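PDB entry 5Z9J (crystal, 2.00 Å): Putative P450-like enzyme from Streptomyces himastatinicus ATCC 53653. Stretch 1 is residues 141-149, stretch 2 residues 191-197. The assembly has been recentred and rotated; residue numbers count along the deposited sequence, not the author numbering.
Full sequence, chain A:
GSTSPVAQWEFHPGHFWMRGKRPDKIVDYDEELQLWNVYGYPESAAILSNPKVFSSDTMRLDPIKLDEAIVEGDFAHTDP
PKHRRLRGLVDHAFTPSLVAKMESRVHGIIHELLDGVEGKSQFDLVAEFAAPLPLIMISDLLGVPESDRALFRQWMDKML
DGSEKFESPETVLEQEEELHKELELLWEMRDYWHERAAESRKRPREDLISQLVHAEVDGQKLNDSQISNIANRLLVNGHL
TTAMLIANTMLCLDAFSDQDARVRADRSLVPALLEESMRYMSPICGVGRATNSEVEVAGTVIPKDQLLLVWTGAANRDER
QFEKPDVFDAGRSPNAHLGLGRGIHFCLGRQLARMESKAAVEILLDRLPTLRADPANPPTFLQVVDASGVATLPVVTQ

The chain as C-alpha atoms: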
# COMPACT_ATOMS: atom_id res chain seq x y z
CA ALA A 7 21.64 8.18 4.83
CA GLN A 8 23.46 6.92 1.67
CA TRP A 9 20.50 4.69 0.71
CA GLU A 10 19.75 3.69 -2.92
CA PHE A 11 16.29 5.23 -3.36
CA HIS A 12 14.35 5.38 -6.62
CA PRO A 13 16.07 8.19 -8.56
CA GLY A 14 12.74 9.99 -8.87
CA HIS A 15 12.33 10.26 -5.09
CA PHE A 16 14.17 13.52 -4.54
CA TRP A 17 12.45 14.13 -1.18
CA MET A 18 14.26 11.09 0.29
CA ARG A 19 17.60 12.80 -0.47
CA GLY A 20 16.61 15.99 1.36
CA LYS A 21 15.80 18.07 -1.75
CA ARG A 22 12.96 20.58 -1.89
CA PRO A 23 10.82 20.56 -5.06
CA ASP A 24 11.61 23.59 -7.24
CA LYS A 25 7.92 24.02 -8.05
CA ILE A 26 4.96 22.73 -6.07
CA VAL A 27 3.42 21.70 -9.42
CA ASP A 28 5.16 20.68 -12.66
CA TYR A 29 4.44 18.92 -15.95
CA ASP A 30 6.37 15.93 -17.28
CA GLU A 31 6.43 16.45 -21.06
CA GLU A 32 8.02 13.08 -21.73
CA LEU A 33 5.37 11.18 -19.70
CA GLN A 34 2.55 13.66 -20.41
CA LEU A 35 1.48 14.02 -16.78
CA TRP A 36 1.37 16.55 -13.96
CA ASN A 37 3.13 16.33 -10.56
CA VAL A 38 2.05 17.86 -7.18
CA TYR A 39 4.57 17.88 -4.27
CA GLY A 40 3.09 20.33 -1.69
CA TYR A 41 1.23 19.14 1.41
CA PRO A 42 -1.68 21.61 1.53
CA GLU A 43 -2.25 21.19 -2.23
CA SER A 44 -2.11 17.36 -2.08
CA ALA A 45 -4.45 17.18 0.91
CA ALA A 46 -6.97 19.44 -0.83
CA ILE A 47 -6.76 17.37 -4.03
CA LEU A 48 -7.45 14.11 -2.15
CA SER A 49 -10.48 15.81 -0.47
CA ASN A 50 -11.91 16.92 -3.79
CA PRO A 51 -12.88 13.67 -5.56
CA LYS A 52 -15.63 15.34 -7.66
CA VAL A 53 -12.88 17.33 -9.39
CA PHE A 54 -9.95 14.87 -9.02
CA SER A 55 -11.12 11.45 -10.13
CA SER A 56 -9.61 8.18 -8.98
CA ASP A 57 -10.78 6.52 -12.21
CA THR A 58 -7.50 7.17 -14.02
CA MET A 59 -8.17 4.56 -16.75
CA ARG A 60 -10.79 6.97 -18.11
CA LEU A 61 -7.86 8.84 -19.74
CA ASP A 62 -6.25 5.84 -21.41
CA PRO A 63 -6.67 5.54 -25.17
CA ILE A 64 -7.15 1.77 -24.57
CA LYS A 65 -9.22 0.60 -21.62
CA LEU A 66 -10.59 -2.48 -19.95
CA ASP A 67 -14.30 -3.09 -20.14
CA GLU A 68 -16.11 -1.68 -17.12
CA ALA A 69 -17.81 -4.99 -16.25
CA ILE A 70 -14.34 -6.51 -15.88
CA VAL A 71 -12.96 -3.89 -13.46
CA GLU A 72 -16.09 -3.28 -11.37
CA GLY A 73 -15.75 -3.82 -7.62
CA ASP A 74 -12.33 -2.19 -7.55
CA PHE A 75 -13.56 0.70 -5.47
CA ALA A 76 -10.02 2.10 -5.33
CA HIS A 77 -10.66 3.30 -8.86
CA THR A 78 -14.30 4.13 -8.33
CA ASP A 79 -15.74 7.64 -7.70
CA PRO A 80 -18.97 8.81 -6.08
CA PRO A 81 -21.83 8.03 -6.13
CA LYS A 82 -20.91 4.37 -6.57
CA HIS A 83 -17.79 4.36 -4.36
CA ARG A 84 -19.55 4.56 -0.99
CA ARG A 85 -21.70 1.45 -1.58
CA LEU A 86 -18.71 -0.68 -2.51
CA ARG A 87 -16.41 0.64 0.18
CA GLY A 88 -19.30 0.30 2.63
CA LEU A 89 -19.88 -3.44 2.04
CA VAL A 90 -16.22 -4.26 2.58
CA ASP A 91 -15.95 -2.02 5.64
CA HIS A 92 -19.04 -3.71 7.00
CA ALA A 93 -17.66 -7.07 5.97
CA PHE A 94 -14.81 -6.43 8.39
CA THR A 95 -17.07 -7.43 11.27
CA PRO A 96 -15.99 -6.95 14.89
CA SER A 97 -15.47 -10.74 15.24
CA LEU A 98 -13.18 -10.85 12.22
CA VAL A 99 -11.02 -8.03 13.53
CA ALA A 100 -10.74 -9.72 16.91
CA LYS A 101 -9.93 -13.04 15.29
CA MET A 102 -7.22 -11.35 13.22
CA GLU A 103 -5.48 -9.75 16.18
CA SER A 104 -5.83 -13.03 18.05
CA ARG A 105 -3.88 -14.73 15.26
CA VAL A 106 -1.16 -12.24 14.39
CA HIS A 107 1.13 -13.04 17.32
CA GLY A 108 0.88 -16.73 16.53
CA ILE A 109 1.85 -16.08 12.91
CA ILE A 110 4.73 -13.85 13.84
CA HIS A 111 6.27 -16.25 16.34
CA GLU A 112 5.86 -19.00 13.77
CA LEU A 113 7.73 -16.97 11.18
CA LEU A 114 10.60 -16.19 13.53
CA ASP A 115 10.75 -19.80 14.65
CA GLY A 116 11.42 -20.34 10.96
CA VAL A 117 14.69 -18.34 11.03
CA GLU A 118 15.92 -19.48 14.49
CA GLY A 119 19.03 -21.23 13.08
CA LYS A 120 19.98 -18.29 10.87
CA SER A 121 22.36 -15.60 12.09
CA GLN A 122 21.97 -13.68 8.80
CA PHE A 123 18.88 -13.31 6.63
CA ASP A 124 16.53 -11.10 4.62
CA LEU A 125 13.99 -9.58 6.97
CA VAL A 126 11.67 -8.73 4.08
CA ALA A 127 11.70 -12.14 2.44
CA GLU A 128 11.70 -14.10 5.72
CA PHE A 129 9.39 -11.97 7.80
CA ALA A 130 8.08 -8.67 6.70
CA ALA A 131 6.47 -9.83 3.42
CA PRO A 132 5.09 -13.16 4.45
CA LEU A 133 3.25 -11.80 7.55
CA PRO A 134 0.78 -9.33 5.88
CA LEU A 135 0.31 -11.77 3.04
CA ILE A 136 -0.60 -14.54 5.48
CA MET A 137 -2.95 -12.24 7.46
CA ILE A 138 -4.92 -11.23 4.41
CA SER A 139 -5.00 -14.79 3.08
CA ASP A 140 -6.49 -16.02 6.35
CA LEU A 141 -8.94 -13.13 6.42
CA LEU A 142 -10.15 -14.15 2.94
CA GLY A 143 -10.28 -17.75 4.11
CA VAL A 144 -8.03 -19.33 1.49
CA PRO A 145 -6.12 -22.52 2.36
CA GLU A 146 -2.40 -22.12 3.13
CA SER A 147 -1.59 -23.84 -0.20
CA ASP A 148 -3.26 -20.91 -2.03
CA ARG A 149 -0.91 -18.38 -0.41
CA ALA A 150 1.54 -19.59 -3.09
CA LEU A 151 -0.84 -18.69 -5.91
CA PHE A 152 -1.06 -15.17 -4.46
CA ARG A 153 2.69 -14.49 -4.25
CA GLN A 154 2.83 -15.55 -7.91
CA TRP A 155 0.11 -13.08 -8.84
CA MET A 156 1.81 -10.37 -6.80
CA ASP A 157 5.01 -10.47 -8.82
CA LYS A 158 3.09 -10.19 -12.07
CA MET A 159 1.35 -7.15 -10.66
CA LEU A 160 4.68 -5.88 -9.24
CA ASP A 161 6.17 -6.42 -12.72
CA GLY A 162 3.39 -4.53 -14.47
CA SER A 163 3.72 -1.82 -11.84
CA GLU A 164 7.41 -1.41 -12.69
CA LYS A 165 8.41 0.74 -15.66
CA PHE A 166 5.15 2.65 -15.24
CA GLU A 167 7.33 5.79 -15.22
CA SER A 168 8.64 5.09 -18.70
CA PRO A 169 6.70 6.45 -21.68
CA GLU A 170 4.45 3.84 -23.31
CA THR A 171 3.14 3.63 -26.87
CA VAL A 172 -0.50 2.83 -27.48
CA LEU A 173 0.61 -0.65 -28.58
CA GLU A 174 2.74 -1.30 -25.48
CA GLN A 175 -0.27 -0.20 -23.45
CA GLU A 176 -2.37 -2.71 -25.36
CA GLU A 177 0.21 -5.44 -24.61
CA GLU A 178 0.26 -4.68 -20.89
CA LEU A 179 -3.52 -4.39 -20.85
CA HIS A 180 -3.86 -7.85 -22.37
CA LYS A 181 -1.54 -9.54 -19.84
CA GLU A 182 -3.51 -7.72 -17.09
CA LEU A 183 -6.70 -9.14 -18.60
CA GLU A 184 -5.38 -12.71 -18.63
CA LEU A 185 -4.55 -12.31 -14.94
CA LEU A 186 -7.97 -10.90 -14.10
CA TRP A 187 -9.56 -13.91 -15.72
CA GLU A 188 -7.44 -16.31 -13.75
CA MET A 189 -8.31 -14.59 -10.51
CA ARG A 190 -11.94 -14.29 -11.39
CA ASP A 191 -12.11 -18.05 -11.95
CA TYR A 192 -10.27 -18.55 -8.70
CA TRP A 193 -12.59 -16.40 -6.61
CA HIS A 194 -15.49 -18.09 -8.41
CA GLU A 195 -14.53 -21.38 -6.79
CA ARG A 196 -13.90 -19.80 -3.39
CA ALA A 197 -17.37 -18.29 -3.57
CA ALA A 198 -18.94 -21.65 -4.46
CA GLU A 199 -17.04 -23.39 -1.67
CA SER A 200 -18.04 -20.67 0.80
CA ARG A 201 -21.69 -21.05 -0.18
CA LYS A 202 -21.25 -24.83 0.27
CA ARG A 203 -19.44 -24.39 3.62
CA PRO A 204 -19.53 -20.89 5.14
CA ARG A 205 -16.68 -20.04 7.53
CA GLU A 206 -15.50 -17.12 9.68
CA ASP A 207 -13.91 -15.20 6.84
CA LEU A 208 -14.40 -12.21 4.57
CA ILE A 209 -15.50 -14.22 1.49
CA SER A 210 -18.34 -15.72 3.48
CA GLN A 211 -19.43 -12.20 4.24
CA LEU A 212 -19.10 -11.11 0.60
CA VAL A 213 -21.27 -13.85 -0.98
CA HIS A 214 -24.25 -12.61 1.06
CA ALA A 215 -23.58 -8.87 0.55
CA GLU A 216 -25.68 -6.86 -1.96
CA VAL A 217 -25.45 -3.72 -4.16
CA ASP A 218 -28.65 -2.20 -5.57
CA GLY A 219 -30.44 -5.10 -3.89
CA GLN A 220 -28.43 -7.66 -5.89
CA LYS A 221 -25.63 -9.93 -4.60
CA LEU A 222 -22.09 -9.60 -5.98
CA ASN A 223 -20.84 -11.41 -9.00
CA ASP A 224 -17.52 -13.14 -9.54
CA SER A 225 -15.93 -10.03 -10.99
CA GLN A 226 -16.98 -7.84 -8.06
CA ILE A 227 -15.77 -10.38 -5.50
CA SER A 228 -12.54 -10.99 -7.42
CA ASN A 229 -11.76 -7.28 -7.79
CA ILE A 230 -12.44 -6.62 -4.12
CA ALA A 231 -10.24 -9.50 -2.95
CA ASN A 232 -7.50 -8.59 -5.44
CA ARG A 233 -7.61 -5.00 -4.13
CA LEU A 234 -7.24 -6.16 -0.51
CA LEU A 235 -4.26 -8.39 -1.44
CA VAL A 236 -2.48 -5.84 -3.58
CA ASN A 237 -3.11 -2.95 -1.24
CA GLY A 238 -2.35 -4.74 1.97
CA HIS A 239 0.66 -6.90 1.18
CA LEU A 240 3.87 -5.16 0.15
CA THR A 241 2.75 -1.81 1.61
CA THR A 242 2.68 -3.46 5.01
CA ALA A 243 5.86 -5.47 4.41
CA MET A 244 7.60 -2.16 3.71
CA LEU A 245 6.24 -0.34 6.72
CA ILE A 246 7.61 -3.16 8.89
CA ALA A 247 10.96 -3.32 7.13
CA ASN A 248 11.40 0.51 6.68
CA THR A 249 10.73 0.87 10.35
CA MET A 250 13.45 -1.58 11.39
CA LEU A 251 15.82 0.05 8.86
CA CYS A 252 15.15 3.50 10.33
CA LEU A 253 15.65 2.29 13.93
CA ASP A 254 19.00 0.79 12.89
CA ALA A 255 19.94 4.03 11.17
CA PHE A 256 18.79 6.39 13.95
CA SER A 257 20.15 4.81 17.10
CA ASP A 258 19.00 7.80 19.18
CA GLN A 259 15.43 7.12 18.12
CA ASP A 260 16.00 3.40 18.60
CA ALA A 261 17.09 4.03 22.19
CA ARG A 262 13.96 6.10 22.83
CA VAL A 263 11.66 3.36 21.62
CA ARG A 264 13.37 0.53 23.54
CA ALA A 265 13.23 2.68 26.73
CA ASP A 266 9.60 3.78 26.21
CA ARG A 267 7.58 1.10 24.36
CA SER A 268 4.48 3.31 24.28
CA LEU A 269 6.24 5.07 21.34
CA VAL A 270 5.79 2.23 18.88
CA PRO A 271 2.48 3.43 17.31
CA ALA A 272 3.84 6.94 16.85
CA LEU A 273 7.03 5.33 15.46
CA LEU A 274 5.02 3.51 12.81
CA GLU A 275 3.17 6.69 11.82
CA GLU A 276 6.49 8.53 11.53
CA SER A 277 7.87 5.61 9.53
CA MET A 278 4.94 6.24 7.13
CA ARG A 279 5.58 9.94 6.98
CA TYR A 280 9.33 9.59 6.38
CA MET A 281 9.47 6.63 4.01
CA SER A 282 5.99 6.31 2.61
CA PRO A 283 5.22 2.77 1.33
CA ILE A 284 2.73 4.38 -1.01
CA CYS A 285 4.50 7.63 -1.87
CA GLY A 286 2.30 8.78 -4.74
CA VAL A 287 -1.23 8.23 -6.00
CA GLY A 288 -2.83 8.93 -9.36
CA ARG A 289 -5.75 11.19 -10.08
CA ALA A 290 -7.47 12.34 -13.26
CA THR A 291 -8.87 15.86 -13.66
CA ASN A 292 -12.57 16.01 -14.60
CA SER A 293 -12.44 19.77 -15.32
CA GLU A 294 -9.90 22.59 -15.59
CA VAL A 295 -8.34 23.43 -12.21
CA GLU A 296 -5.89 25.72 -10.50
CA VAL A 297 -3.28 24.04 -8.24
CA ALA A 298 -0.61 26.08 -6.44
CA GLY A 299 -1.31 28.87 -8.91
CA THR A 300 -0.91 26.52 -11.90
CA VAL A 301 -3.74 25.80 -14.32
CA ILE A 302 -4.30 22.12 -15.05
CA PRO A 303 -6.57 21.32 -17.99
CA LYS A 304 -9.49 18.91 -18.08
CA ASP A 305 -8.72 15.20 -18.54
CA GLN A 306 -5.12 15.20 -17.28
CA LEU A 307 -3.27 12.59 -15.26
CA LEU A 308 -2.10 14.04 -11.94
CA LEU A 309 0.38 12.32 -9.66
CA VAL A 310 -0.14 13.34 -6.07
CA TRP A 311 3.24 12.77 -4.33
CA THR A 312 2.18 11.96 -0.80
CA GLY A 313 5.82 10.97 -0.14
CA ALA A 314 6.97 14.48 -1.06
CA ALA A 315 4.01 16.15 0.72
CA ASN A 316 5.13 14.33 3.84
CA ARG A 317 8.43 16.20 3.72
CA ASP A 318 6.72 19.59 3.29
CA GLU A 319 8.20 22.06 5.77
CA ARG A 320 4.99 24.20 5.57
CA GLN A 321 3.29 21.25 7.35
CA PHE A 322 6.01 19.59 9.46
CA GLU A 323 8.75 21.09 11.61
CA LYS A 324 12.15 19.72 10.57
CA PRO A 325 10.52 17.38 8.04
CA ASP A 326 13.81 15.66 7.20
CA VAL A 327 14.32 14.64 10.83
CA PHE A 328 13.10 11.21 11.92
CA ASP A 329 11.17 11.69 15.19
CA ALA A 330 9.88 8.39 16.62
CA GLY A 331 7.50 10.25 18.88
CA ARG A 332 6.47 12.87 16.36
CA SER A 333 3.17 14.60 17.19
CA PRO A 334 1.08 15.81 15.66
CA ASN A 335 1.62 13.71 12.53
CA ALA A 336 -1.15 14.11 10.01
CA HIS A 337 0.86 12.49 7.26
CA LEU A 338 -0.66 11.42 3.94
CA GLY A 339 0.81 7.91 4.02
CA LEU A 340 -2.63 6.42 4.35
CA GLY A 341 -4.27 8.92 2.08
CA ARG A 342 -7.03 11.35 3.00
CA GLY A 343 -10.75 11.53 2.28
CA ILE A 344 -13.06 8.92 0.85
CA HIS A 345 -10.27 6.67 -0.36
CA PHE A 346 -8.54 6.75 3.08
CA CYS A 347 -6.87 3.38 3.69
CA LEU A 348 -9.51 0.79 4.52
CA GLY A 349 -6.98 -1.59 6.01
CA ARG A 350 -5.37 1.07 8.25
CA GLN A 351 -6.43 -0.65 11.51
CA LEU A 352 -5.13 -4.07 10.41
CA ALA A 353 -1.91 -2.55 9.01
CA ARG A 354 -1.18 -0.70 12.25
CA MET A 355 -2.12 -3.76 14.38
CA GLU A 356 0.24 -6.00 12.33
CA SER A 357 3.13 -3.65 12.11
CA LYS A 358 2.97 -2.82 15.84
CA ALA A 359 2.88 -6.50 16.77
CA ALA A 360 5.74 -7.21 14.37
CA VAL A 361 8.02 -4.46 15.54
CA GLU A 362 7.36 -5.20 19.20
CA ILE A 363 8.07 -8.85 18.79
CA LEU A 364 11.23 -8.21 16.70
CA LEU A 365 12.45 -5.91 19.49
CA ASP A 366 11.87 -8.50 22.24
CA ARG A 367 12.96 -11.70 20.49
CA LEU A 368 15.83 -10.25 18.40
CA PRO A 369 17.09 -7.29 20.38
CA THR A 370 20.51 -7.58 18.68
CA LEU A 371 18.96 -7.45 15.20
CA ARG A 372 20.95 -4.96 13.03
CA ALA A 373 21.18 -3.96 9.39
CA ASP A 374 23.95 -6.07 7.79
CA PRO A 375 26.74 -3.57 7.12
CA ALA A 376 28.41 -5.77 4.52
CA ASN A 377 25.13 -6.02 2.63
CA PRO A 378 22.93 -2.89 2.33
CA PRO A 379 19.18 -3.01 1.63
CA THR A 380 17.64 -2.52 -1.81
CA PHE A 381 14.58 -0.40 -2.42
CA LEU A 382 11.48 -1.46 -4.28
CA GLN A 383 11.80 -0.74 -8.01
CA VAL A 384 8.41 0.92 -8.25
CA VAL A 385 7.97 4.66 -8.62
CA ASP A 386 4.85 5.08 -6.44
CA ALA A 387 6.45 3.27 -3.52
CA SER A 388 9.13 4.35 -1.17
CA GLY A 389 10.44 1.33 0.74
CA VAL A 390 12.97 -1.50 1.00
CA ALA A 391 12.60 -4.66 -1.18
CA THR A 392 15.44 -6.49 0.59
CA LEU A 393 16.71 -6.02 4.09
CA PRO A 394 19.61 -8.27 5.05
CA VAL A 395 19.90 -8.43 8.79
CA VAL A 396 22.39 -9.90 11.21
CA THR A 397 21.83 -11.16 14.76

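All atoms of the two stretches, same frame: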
# COMPACT_ATOMS: atom_id res chain seq x y z
N LEU A 141 -7.72 -13.91 6.32
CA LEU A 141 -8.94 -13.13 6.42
C LEU A 141 -9.92 -13.50 5.29
O LEU A 141 -11.13 -13.64 5.51
CB LEU A 141 -8.63 -11.64 6.40
CG LEU A 141 -9.88 -10.77 6.28
CD1 LEU A 141 -10.86 -11.12 7.41
CD2 LEU A 141 -9.51 -9.33 6.33
N LEU A 142 -9.37 -13.75 4.11
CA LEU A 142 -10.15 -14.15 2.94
C LEU A 142 -10.54 -15.62 3.00
O LEU A 142 -11.40 -16.08 2.23
CB LEU A 142 -9.36 -13.85 1.68
CG LEU A 142 -9.25 -12.37 1.35
CD1 LEU A 142 -8.11 -12.07 0.37
CD2 LEU A 142 -10.58 -11.91 0.75
N GLY A 143 -9.88 -16.37 3.86
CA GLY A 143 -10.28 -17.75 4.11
C GLY A 143 -9.78 -18.75 3.08
O GLY A 143 -10.37 -19.81 2.89
N VAL A 144 -8.68 -18.41 2.42
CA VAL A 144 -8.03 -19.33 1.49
C VAL A 144 -7.08 -20.27 2.23
O VAL A 144 -6.38 -19.88 3.15
CB VAL A 144 -7.27 -18.59 0.37
CG1 VAL A 144 -8.21 -17.69 -0.44
CG2 VAL A 144 -6.10 -17.80 0.94
N PRO A 145 -7.06 -21.54 1.81
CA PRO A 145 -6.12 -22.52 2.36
C PRO A 145 -4.66 -22.04 2.26
O PRO A 145 -4.35 -21.20 1.41
CB PRO A 145 -6.34 -23.76 1.50
CG PRO A 145 -7.13 -23.30 0.30
CD PRO A 145 -7.92 -22.11 0.75
N GLU A 146 -3.80 -22.53 3.15
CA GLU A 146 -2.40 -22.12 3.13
C GLU A 146 -1.76 -22.40 1.77
O GLU A 146 -0.97 -21.59 1.28
CB GLU A 146 -1.61 -22.81 4.25
CG GLU A 146 -2.28 -22.69 5.63
CD GLU A 146 -1.43 -23.26 6.78
OE1 GLU A 146 -0.27 -23.68 6.55
OE2 GLU A 146 -1.94 -23.27 7.93
N SER A 147 -2.14 -23.50 1.12
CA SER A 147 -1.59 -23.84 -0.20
C SER A 147 -1.80 -22.70 -1.22
O SER A 147 -0.98 -22.48 -2.09
CB SER A 147 -2.18 -25.15 -0.74
OG SER A 147 -3.59 -25.05 -0.92
N ASP A 148 -2.92 -22.00 -1.11
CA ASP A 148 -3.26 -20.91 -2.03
C ASP A 148 -2.45 -19.64 -1.77
O ASP A 148 -2.49 -18.69 -2.57
CB ASP A 148 -4.76 -20.60 -1.95
CG ASP A 148 -5.61 -21.69 -2.57
OD1 ASP A 148 -5.07 -22.76 -2.84
OD2 ASP A 148 -6.83 -21.49 -2.72
N ARG A 149 -1.72 -19.58 -0.66
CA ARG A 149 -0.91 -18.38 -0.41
C ARG A 149 0.19 -18.31 -1.49
O ARG A 149 0.62 -17.22 -1.89
CB ARG A 149 -0.30 -18.38 1.00
CG ARG A 149 -1.31 -18.28 2.17
CD ARG A 149 -0.64 -18.64 3.50
NE ARG A 149 -1.55 -18.74 4.64
CZ ARG A 149 -1.19 -19.17 5.85
NH1 ARG A 149 0.08 -19.49 6.10
NH2 ARG A 149 -2.08 -19.24 6.84
N ASP A 191 -11.69 -16.64 -11.97
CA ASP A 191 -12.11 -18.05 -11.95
C ASP A 191 -11.67 -18.68 -10.65
O ASP A 191 -12.33 -19.57 -10.14
CB ASP A 191 -11.49 -18.80 -13.12
N TYR A 192 -10.66 -18.09 -10.02
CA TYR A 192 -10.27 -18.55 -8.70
C TYR A 192 -11.31 -18.17 -7.66
O TYR A 192 -11.86 -19.05 -6.97
CB TYR A 192 -8.92 -17.97 -8.30
CG TYR A 192 -8.54 -18.31 -6.90
CD1 TYR A 192 -7.97 -19.53 -6.61
CD2 TYR A 192 -8.76 -17.41 -5.85
CE1 TYR A 192 -7.61 -19.87 -5.32
CE2 TYR A 192 -8.40 -17.74 -4.55
CZ TYR A 192 -7.82 -18.98 -4.30
OH TYR A 192 -7.45 -19.34 -3.03
N TRP A 193 -11.62 -16.86 -7.59
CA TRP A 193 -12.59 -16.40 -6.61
C TRP A 193 -13.96 -17.04 -6.87
O TRP A 193 -14.70 -17.30 -5.93
CB TRP A 193 -12.65 -14.88 -6.59
CG TRP A 193 -11.34 -14.34 -6.09
CD1 TRP A 193 -10.46 -13.60 -6.79
CD2 TRP A 193 -10.77 -14.51 -4.77
NE1 TRP A 193 -9.36 -13.30 -6.02
CE2 TRP A 193 -9.53 -13.83 -4.77
CE3 TRP A 193 -11.18 -15.16 -3.60
CZ2 TRP A 193 -8.69 -13.79 -3.65
CZ3 TRP A 193 -10.34 -15.12 -2.49
CH2 TRP A 193 -9.12 -14.42 -2.52
N HIS A 194 -14.26 -17.37 -8.12
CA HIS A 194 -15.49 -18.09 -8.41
C HIS A 194 -15.59 -19.37 -7.61
O HIS A 194 -16.62 -19.66 -7.02
CB HIS A 194 -15.58 -18.44 -9.89
CG HIS A 194 -16.74 -19.33 -10.23
ND1 HIS A 194 -18.06 -18.94 -10.10
CD2 HIS A 194 -16.78 -20.62 -10.65
CE1 HIS A 194 -18.86 -19.94 -10.45
NE2 HIS A 194 -18.10 -20.97 -10.80
N GLU A 195 -14.49 -20.12 -7.52
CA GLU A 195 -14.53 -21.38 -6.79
C GLU A 195 -14.49 -21.17 -5.27
O GLU A 195 -15.06 -21.96 -4.52
CB GLU A 195 -13.37 -22.28 -7.22
N ARG A 196 -13.87 -20.09 -4.82
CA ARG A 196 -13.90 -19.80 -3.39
C ARG A 196 -15.29 -19.37 -2.97
O ARG A 196 -15.74 -19.70 -1.88
CB ARG A 196 -12.87 -18.74 -3.01
CG ARG A 196 -11.47 -19.12 -3.44
CD ARG A 196 -11.11 -20.50 -2.87
NE ARG A 196 -11.29 -20.57 -1.41
CZ ARG A 196 -11.23 -21.69 -0.71
NH1 ARG A 196 -10.98 -22.83 -1.32
NH2 ARG A 196 -11.41 -21.67 0.61
N ALA A 197 -15.98 -18.65 -3.84
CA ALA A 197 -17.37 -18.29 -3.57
C ALA A 197 -18.25 -19.55 -3.46
O ALA A 197 -18.96 -19.73 -2.47
CB ALA A 197 -17.92 -17.40 -4.67

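The one hydrogen bond that joins these two stretches runs from a side chain to the backbone. Arg196 reaches from its helix to the turn that follows Leu142, and its NH2 lies 3.1 Å from Gly143 O. The N-H to oxygen angle is only 128°, so the bond is weak. The carbonyl lies oblique to the guanidinium, in keeping with that poor alignment. The CA-to-CB bond of Arg196 points toward the other stretch, and chi1, chi2 and chi3 are all m, a folded form that leaves NH2 beside the Gly143 carbonyl.

The receiving end is just as particular. Gly143 is the first residue to leave helical geometry, and with phi/psi of 81/25 it closes a Schellman motif. Positive phi by itself favours glycine; an ideal CB would stand 5.3 Å from Arg196 NH2, so no clash with that atom is indicated. The rule to read here is that a helix-terminating turn can offer a backbone oxygen to a long side chain from a neighbouring helix.

The second polar site must be read with caution. The CA-to-CB bonds of Asp148 and Tyr192 both point toward the opposing stretch, and Asp148 OD2 meets Tyr192 OH near the plane of the ring, at its edge. The modelled distance of 2.3 Å between Asp148 OD2 and Tyr192 OH is too short for a hydrogen bond, so it is a clash in the model and carries no weight as an interaction. The same doubt touches the nearby charges: Asp148 OD2 and Arg196 NH1 are 4.6 Å apart, beyond a salt bridge, with the oxygen well out of the guanidinium plane. Opposite charges are near each other there, but no N-H points at the carboxylate. Within its own stretch, Asp148 OD1 accepts a weak bond from Ser147 OG at 3.3 Å, while Asp148 N donates to Pro145 O at 3.0 Å, tying the residue back to the proline.

Around these polar groups the packing is carried by a few side chains. Pro145 lays its ring carbon CD over one face of the guanidinium, 3.5 Å from Arg196 NH2, so the arginine gains an apolar cover as well as a carbonyl. Val144 is the most connected residue of its stretch. Its CB points sideways, yet CG1 lies 3.9 Å from Trp193 CZ3 and 4.1 Å from Tyr192 CZ, and so serves both aromatic rings; Val144 CG1 also comes within 3.2 Å of Tyr192 OH, at the edge of that ring.

The CA-to-CB bond of Trp193 is also sideways to the first stretch, but the end of its indole comes nearer. There Trp193 CH2 meets Leu142 CD1 at 3.9 Å, with both leucine and valine methyls set obliquely to the ring. The whole contact buries just 300 Å², and Tyr192, Trp193 and Arg196 provide all of the second stretch's share: consecutive aromatics, then an arginine one helical turn after the tyrosine.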